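Local coordinates for malyl-CoA lyase/beta-methylmalyl-CoA lyase (Methylobacterium extorquens, PDB 5UGR), which is a magnesium-binding lyase of the HpcH/HpaI aldolase/citrate lyase family, built on a TIM-barrel fold, at residues 185-190 with 198-203. Residues are numbered along the deposited sequence; the frame is centred on the assembly and turned at random. Where two conformers were deposited one is given.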
loop_
_atom_site.group_PDB
_atom_site.type_symbol
_atom_site.label_atom_id
_atom_site.label_comp_id
_atom_site.label_asym_id
_atom_site.label_seq_id
_atom_site.Cartn_x
_atom_site.Cartn_y
_atom_site.Cartn_z
ATOM N N ASP A 185 -4.067 -18.208 35.134
ATOM C CA ASP A 185 -4.997 -17.105 34.863
ATOM C C ASP A 185 -5.423 -17.036 33.407
ATOM O O ASP A 185 -6.453 -16.405 33.112
ATOM C CB ASP A 185 -4.428 -15.750 35.251
ATOM C CG ASP A 185 -4.350 -15.527 36.762
ATOM O OD1 ASP A 185 -5.063 -16.149 37.582
ATOM O OD2 ASP A 185 -3.578 -14.642 37.127
ATOM N N TYR A 186 -4.645 -17.629 32.499
ATOM C CA TYR A 186 -5.037 -17.573 31.078
ATOM C C TYR A 186 -5.883 -18.840 30.853
ATOM O O TYR A 186 -5.417 -19.905 30.393
ATOM C CB TYR A 186 -3.844 -17.472 30.131
ATOM C CG TYR A 186 -4.300 -17.016 28.766
ATOM C CD1 TYR A 186 -4.876 -15.785 28.588
ATOM C CD2 TYR A 186 -4.243 -17.847 27.651
ATOM C CE1 TYR A 186 -5.397 -15.359 27.386
ATOM C CE2 TYR A 186 -4.763 -17.446 26.441
ATOM C CZ TYR A 186 -5.332 -16.190 26.289
ATOM O OH TYR A 186 -5.827 -15.752 25.082
ATOM N N SER A 187 -7.164 -18.700 31.251
ATOM C CA SER A 187 -8.079 -19.817 31.421
ATOM C C SER A 187 -9.477 -19.282 31.345
ATOM O O SER A 187 -9.716 -18.088 31.557
ATOM C CB SER A 187 -7.817 -20.511 32.782
ATOM O OG SER A 187 -8.028 -19.654 33.887
ATOM N N VAL A 188 -10.388 -20.203 31.020
ATOM C CA VAL A 188 -11.804 -19.894 31.079
ATOM C C VAL A 188 -12.485 -20.625 32.219
ATOM O O VAL A 188 -12.141 -21.759 32.561
ATOM C CB VAL A 188 -12.563 -20.114 29.763
ATOM C CG1 VAL A 188 -11.970 -19.257 28.634
ATOM C CG2 VAL A 188 -12.633 -21.591 29.410
ATOM N N LEU A 189 -13.436 -19.910 32.818
ATOM C CA LEU A 189 -14.278 -20.452 33.927
ATOM C C LEU A 189 -15.605 -20.814 33.301
ATOM O O LEU A 189 -16.272 -19.935 32.749
ATOM C CB LEU A 189 -14.473 -19.418 35.003
ATOM C CG LEU A 189 -15.294 -19.838 36.243
ATOM C CD1 LEU A 189 -14.629 -20.967 36.969
ATOM C CD2 LEU A 189 -15.560 -18.626 37.156
ATOM N N THR A 190 -15.949 -22.084 33.278
ATOM C CA THR A 190 -17.150 -22.499 32.612
ATOM C C THR A 190 -18.412 -22.003 33.339
ATOM O O THR A 190 -18.411 -21.706 34.512
ATOM C CB THR A 190 -17.192 -24.022 32.416
ATOM O OG1 THR A 190 -17.394 -24.706 33.664
ATOM C CG2 THR A 190 -15.909 -24.509 31.691
ATOM N N ARG A 198 -18.436 -25.351 38.163
ATOM C CA ARG A 198 -17.704 -24.610 37.180
ATOM C C ARG A 198 -16.275 -25.071 37.086
ATOM O O ARG A 198 -15.575 -25.097 38.111
ATOM C CB ARG A 198 -17.732 -23.113 37.507
ATOM C CG ARG A 198 -19.081 -22.549 37.744
ATOM C CD ARG A 198 -19.021 -21.075 38.136
ATOM N NE ARG A 198 -18.898 -20.208 36.984
ATOM C CZ ARG A 198 -19.041 -18.875 37.028
ATOM N NH1 ARG A 198 -19.280 -18.240 38.172
ATOM N NH2 ARG A 198 -19.036 -18.168 35.882
ATOM N N GLN A 199 -15.824 -25.426 35.873
ATOM C CA GLN A 199 -14.452 -25.919 35.683
ATOM C C GLN A 199 -13.580 -24.758 35.198
ATOM O O GLN A 199 -14.096 -23.773 34.634
ATOM C CB GLN A 199 -14.387 -27.016 34.631
ATOM C CG GLN A 199 -15.279 -28.179 34.917
ATOM C CD GLN A 199 -15.240 -28.704 36.276
ATOM O OE1 GLN A 199 -14.145 -28.872 36.888
ATOM N NE2 GLN A 199 -16.440 -29.021 36.798
ATOM N N THR A 200 -12.275 -24.902 35.384
ATOM C CA THR A 200 -11.294 -23.951 34.856
ATOM C C THR A 200 -10.512 -24.701 33.776
ATOM O O THR A 200 -9.731 -25.621 34.083
ATOM C CB THR A 200 -10.400 -23.402 35.972
ATOM O OG1 THR A 200 -11.213 -22.649 36.898
ATOM C CG2 THR A 200 -9.286 -22.528 35.412
ATOM N N HIS A 201 -10.669 -24.244 32.539
ATOM C CA HIS A 201 -9.989 -24.837 31.386
ATOM C C HIS A 201 -8.911 -23.889 30.863
ATOM O O HIS A 201 -9.181 -22.745 30.477
ATOM C CB HIS A 201 -10.969 -25.217 30.296
ATOM C CG HIS A 201 -11.874 -26.339 30.713
ATOM N ND1 HIS A 201 -13.007 -26.661 30.026
ATOM C CD2 HIS A 201 -11.769 -27.252 31.708
ATOM C CE1 HIS A 201 -13.599 -27.687 30.599
ATOM N NE2 HIS A 201 -12.863 -28.072 31.618
ATOM N N TRP A 202 -7.674 -24.349 30.933
ATOM C CA TRP A 202 -6.544 -23.506 30.586
ATOM C C TRP A 202 -6.448 -23.316 29.089
ATOM O O TRP A 202 -6.788 -24.223 28.308
ATOM C CB TRP A 202 -5.235 -24.039 31.162
ATOM C CG TRP A 202 -5.138 -24.078 32.661
ATOM C CD1 TRP A 202 -6.111 -24.420 33.555
ATOM C CD2 TRP A 202 -3.945 -23.888 33.421
ATOM N NE1 TRP A 202 -5.587 -24.463 34.827
ATOM C CE2 TRP A 202 -4.254 -24.146 34.776
ATOM C CE3 TRP A 202 -2.642 -23.544 33.086
ATOM C CZ2 TRP A 202 -3.300 -24.028 35.787
ATOM C CZ3 TRP A 202 -1.695 -23.441 34.103
ATOM C CH2 TRP A 202 -2.034 -23.676 35.422
ATOM N N GLN A 203 -6.054 -22.119 28.697
ATOM C CA GLN A 203 -5.881 -21.753 27.299
ATOM C C GLN A 203 -4.413 -21.537 26.992
ATOM O O GLN A 203 -3.563 -21.556 27.891
ATOM C CB GLN A 203 -6.694 -20.484 26.961
ATOM C CG GLN A 203 -8.144 -20.546 27.380
ATOM C CD GLN A 203 -8.932 -21.591 26.742
ATOM O OE1 GLN A 203 -8.985 -21.701 25.515
ATOM N NE2 GLN A 203 -9.603 -22.454 27.632
HETATM O O HOH W 1 -18.677 -18.660 33.064
#
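Thr190 and Arg198 meet at the loop end of a two-stranded antiparallel hairpin, and they show how side chains can carry a ladder beyond its last backbone rung. Arg198 NE donates to Thr190 O at 2.9 Å, almost straight (171° at the hydrogen) and in the guanidinium plane. Leu189 lays CD2 over the centre of one guanidinium face, 3.5 Å from Arg198 CZ. A water bridges Leu189 O and Arg198 NH2 at the guanidinium edge, and NH2 also forms a salt bridge with Asp234 of a second subunit. Thr190 OG1, set between its backbone N and carbonyl carbon (chi1 71°), accepts from Gln199 N at 2.8 Å, while Thr190 N donates to Gln199 O.

Further in, Val188 and His201 form the hydrogen-bonded pair. His201 O is gripped twice, from opposite faces of its carbonyl plane, by Val188 N and by Gln203 NE2, the latter at 2.9 Å and well above that plane. Gln203 NE2 also bonds to Trp202 O of the second subunit, and the bent Gln203 chain crosses Tyr186, whose CE2 meets Gln203 CB. On the other face, Ser187 OG touches Thr200 CG2 and bonds to Ala184 O.

In chain order the hairpin falls between helix 165-172 and helix 207-220, its centre about 31 Å from the centre of the chain, and strand 200-202 meets its counterparts in two neighbouring subunits, where His201 ND1 bonds to Trp202 N of the second subunit.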